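Local coordinates for aminoglycoside N(3)-acetyltransferase, AAC(3)-IVa (PDB 6MN3), which catalyses transfer of an acetyl group from acetyl-CoA to the 3-amino group of 2-deoxystreptamine aminoglycosides, probably giving resistance to gentamicin, tobramycin and apramycin, at residues G45-L50 / S88-R93. Numbering follows the deposited sequence.
Sequences GLIEAL and SDTFWR
Ile47, on helix 42-54, and Phe91, on the short helix 86-91, bring the two backbones closest, with CA atoms 7.1 Å apart. In the antibiotic N-acetyltransferase fold, both residues also pack on Met62 of strand 59-63, so the contact joins two helical elements beside the central mixed sheet. Ile47 is the sole residue of 45-50 that reaches across, and its beta-branch lets it touch twice. CG1 lies beside the backbone N (chi1 -69°) and carries Ile47 CD1 to the backbone of Phe91, 3.9 Å from Phe91 CA. Ile47 CD1 also lies 4.1 Å from Thr90 CB, where a compact, partly exposed threonine borders the apolar patch. On the second branch, Ile47 CG2 meets the Phe91 ring obliquely, 4.1 Å from Phe91 CD1. With CG anti to the backbone N (chi1 176°), that ring also reaches Leu60, Ala107 and Ala109; the short alanine side chains let the broad ring lie close to strand 106-109. Beyond this apolar seam, Asp89 holds Trp92 and Arg93. Trp92 NE1 donates an almost straight bond to Asp89 OD1 from above the carboxylate plane, while Arg93 grips Asp89 side-on, NE bonding to backbone O and Arg93 NH2 forming a 2.7 Å salt bridge to the syn side of Asp89 OD2.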
ATOM      1  N   GLY A  45      10.473  15.813   4.998  1.00 32.93           N
ATOM      2  CA  GLY A  45      10.749  15.581   6.403  1.00 33.58           C
ATOM      3  C   GLY A  45      10.115  14.302   6.911  1.00 30.25           C
ATOM      4  O   GLY A  45      10.708  13.578   7.716  1.00 36.05           O
ATOM      5  N   LEU A  46       8.901  14.001   6.445  1.00 27.01           N
ATOM      6  CA  LEU A  46       8.270  12.738   6.810  1.00 27.85           C
ATOM      7  C   LEU A  46       9.034  11.556   6.228  1.00 34.93           C
ATOM      8  O   LEU A  46       9.205  10.530   6.895  1.00 40.10           O
ATOM      9  CB  LEU A  46       6.815  12.723   6.341  1.00 27.97           C
ATOM     10  CG  LEU A  46       6.060  11.412   6.566  1.00 26.71           C
ATOM     11  CD1 LEU A  46       6.031  11.067   8.048  1.00 22.38           C
ATOM     12  CD2 LEU A  46       4.654  11.506   6.005  1.00 27.49           C
ATOM     13  N   ILE A  47       9.502  11.684   4.984  1.00 33.08           N
ATOM     14  CA  ILE A  47      10.293  10.617   4.377  1.00 29.36           C
ATOM     15  C   ILE A  47      11.607  10.435   5.126  1.00 32.05           C
ATOM     16  O   ILE A  47      12.017   9.307   5.423  1.00 32.57           O
ATOM     17  CB  ILE A  47      10.521  10.910   2.884  1.00 26.69           C
ATOM     18  CG1 ILE A  47       9.206  10.797   2.113  1.00 27.86           C
ATOM     19  CG2 ILE A  47      11.561   9.967   2.305  1.00 26.19           C
ATOM     20  CD1 ILE A  47       9.228  11.495   0.769  1.00 31.38           C
ATOM     21  N   GLU A  48      12.285  11.539   5.453  1.00 32.15           N
ATOM     22  CA  GLU A  48      13.539  11.444   6.196  1.00 34.03           C
ATOM     23  C   GLU A  48      13.321  10.813   7.564  1.00 31.69           C
ATOM     24  O   GLU A  48      14.175  10.063   8.052  1.00 33.25           O
ATOM     25  CB  GLU A  48      14.174  12.828   6.342  1.00 39.57           C
ATOM     26  CG  GLU A  48      15.017  13.260   5.155  1.00 51.58           C
ATOM     27  CD  GLU A  48      15.534  14.681   5.295  1.00 64.18           C
ATOM     28  OE1 GLU A  48      15.361  15.275   6.382  1.00 64.21           O
ATOM     29  OE2 GLU A  48      16.107  15.208   4.316  1.00 68.27           O
ATOM     30  N   ALA A  49      12.182  11.104   8.198  1.00 26.41           N
ATOM     31  CA  ALA A  49      11.869  10.477   9.476  1.00 24.15           C
ATOM     32  C   ALA A  49      11.648   8.979   9.313  1.00 29.60           C
ATOM     33  O   ALA A  49      12.134   8.181  10.123  1.00 32.80           O
ATOM     34  CB  ALA A  49      10.640  11.137  10.100  1.00 20.36           C
ATOM     35  N   LEU A  50      10.917   8.581   8.268  1.00 28.00           N
ATOM     36  CA  LEU A  50      10.702   7.162   8.009  1.00 27.06           C
ATOM     37  C   LEU A  50      12.020   6.446   7.752  1.00 31.52           C
ATOM     38  O   LEU A  50      12.252   5.348   8.273  1.00 35.65           O
ATOM     39  CB  LEU A  50       9.761   6.981   6.819  1.00 27.64           C
ATOM     40  CG  LEU A  50       8.294   7.344   7.043  1.00 26.01           C
ATOM     41  CD1 LEU A  50       7.550   7.385   5.720  1.00 32.17           C
ATOM     42  CD2 LEU A  50       7.641   6.360   7.994  1.00 18.56           C
ATOM     43  N   SER A  88       3.946   9.753  -1.599  1.00 43.66           N
ATOM     44  CA  SER A  88       4.274   8.736  -2.593  1.00 45.07           C
ATOM     45  C   SER A  88       4.866   9.360  -3.850  1.00 46.32           C
ATOM     46  O   SER A  88       5.831   8.836  -4.417  1.00 45.14           O
ATOM     47  CB  SER A  88       3.031   7.919  -2.939  1.00 47.26           C
ATOM     48  OG  SER A  88       2.753   6.970  -1.926  1.00 56.61           O
ATOM     49  N   ASP A  89       4.295  10.477  -4.307  1.00 45.01           N
ATOM     50  CA  ASP A  89       4.821  11.132  -5.497  1.00 50.54           C
ATOM     51  C   ASP A  89       6.146  11.823  -5.230  1.00 50.17           C
ATOM     52  O   ASP A  89       6.869  12.145  -6.178  1.00 52.90           O
ATOM     53  CB  ASP A  89       3.811  12.139  -6.044  1.00 51.16           C
ATOM     54  CG  ASP A  89       4.110  12.541  -7.472  1.00 56.42           C
ATOM     55  OD1 ASP A  89       4.276  11.637  -8.319  1.00 58.51           O
ATOM     56  OD2 ASP A  89       4.185  13.757  -7.748  1.00 61.96           O
ATOM     57  N   THR A  90       6.480  12.058  -3.967  1.00 48.40           N
ATOM     58  CA  THR A  90       7.754  12.674  -3.631  1.00 47.45           C
ATOM     59  C   THR A  90       8.851  11.645  -3.419  1.00 46.80           C
ATOM     60  O   THR A  90      10.015  11.919  -3.725  1.00 52.41           O
ATOM     61  CB  THR A  90       7.612  13.527  -2.368  1.00 48.04           C
ATOM     62  OG1 THR A  90       6.361  14.227  -2.405  1.00 48.89           O
ATOM     63  CG2 THR A  90       8.762  14.534  -2.260  1.00 43.66           C
ATOM     64  N   PHE A  91       8.493  10.459  -2.928  1.00 45.45           N
ATOM     65  CA  PHE A  91       9.491   9.467  -2.540  1.00 43.93           C
ATOM     66  C   PHE A  91      10.294   8.972  -3.739  1.00 47.44           C
ATOM     67  O   PHE A  91      11.524   8.862  -3.665  1.00 44.24           O
ATOM     68  CB  PHE A  91       8.793   8.307  -1.828  1.00 39.74           C
ATOM     69  CG  PHE A  91       9.698   7.169  -1.466  1.00 39.18           C
ATOM     70  CD1 PHE A  91      10.856   7.387  -0.743  1.00 38.62           C
ATOM     71  CD2 PHE A  91       9.373   5.872  -1.830  1.00 42.01           C
ATOM     72  CE1 PHE A  91      11.683   6.335  -0.402  1.00 38.43           C
ATOM     73  CE2 PHE A  91      10.192   4.815  -1.492  1.00 39.45           C
ATOM     74  CZ  PHE A  91      11.348   5.046  -0.777  1.00 43.11           C
ATOM     75  N   TRP A  92       9.624   8.686  -4.857  1.00 45.66           N
ATOM     76  CA  TRP A  92      10.292   8.022  -5.971  1.00 53.01           C
ATOM     77  C   TRP A  92      11.247   8.939  -6.725  1.00 57.63           C
ATOM     78  O   TRP A  92      12.088   8.443  -7.483  1.00 59.45           O
ATOM     79  CB  TRP A  92       9.256   7.447  -6.938  1.00 49.50           C
ATOM     80  CG  TRP A  92       8.556   8.480  -7.764  1.00 54.21           C
ATOM     81  CD1 TRP A  92       7.396   9.127  -7.457  1.00 50.89           C
ATOM     82  CD2 TRP A  92       8.970   8.984  -9.040  1.00 55.73           C
ATOM     83  NE1 TRP A  92       7.060  10.001  -8.462  1.00 55.49           N
ATOM     84  CE2 TRP A  92       8.010   9.932  -9.445  1.00 55.91           C
ATOM     85  CE3 TRP A  92      10.058   8.725  -9.879  1.00 61.31           C
ATOM     86  CZ2 TRP A  92       8.109  10.624 -10.650  1.00 59.23           C
ATOM     87  CZ3 TRP A  92      10.152   9.414 -11.076  1.00 63.34           C
ATOM     88  CH2 TRP A  92       9.183  10.351 -11.450  1.00 61.21           C
ATOM     89  N   ARG A  93      11.141  10.255  -6.541  1.00 54.96           N
ATOM     90  CA  ARG A  93      11.998  11.199  -7.245  1.00 54.08           C
ATOM     91  C   ARG A  93      13.332  11.432  -6.553  1.00 51.68           C
ATOM     92  O   ARG A  93      14.219  12.058  -7.145  1.00 53.69           O
ATOM     93  CB  ARG A  93      11.283  12.543  -7.411  1.00 53.14           C
ATOM     94  CG  ARG A  93       9.871  12.436  -7.950  1.00 53.91           C
ATOM     95  CD  ARG A  93       9.205  13.798  -7.999  1.00 54.78           C
ATOM     96  NE  ARG A  93       7.787  13.700  -8.327  1.00 55.84           N
ATOM     97  CZ  ARG A  93       7.297  13.792  -9.558  1.00 58.47           C
ATOM     98  NH1 ARG A  93       8.110  13.987 -10.586  1.00 61.11           N
ATOM     99  NH2 ARG A  93       5.991  13.688  -9.760  1.00 61.82           N
TER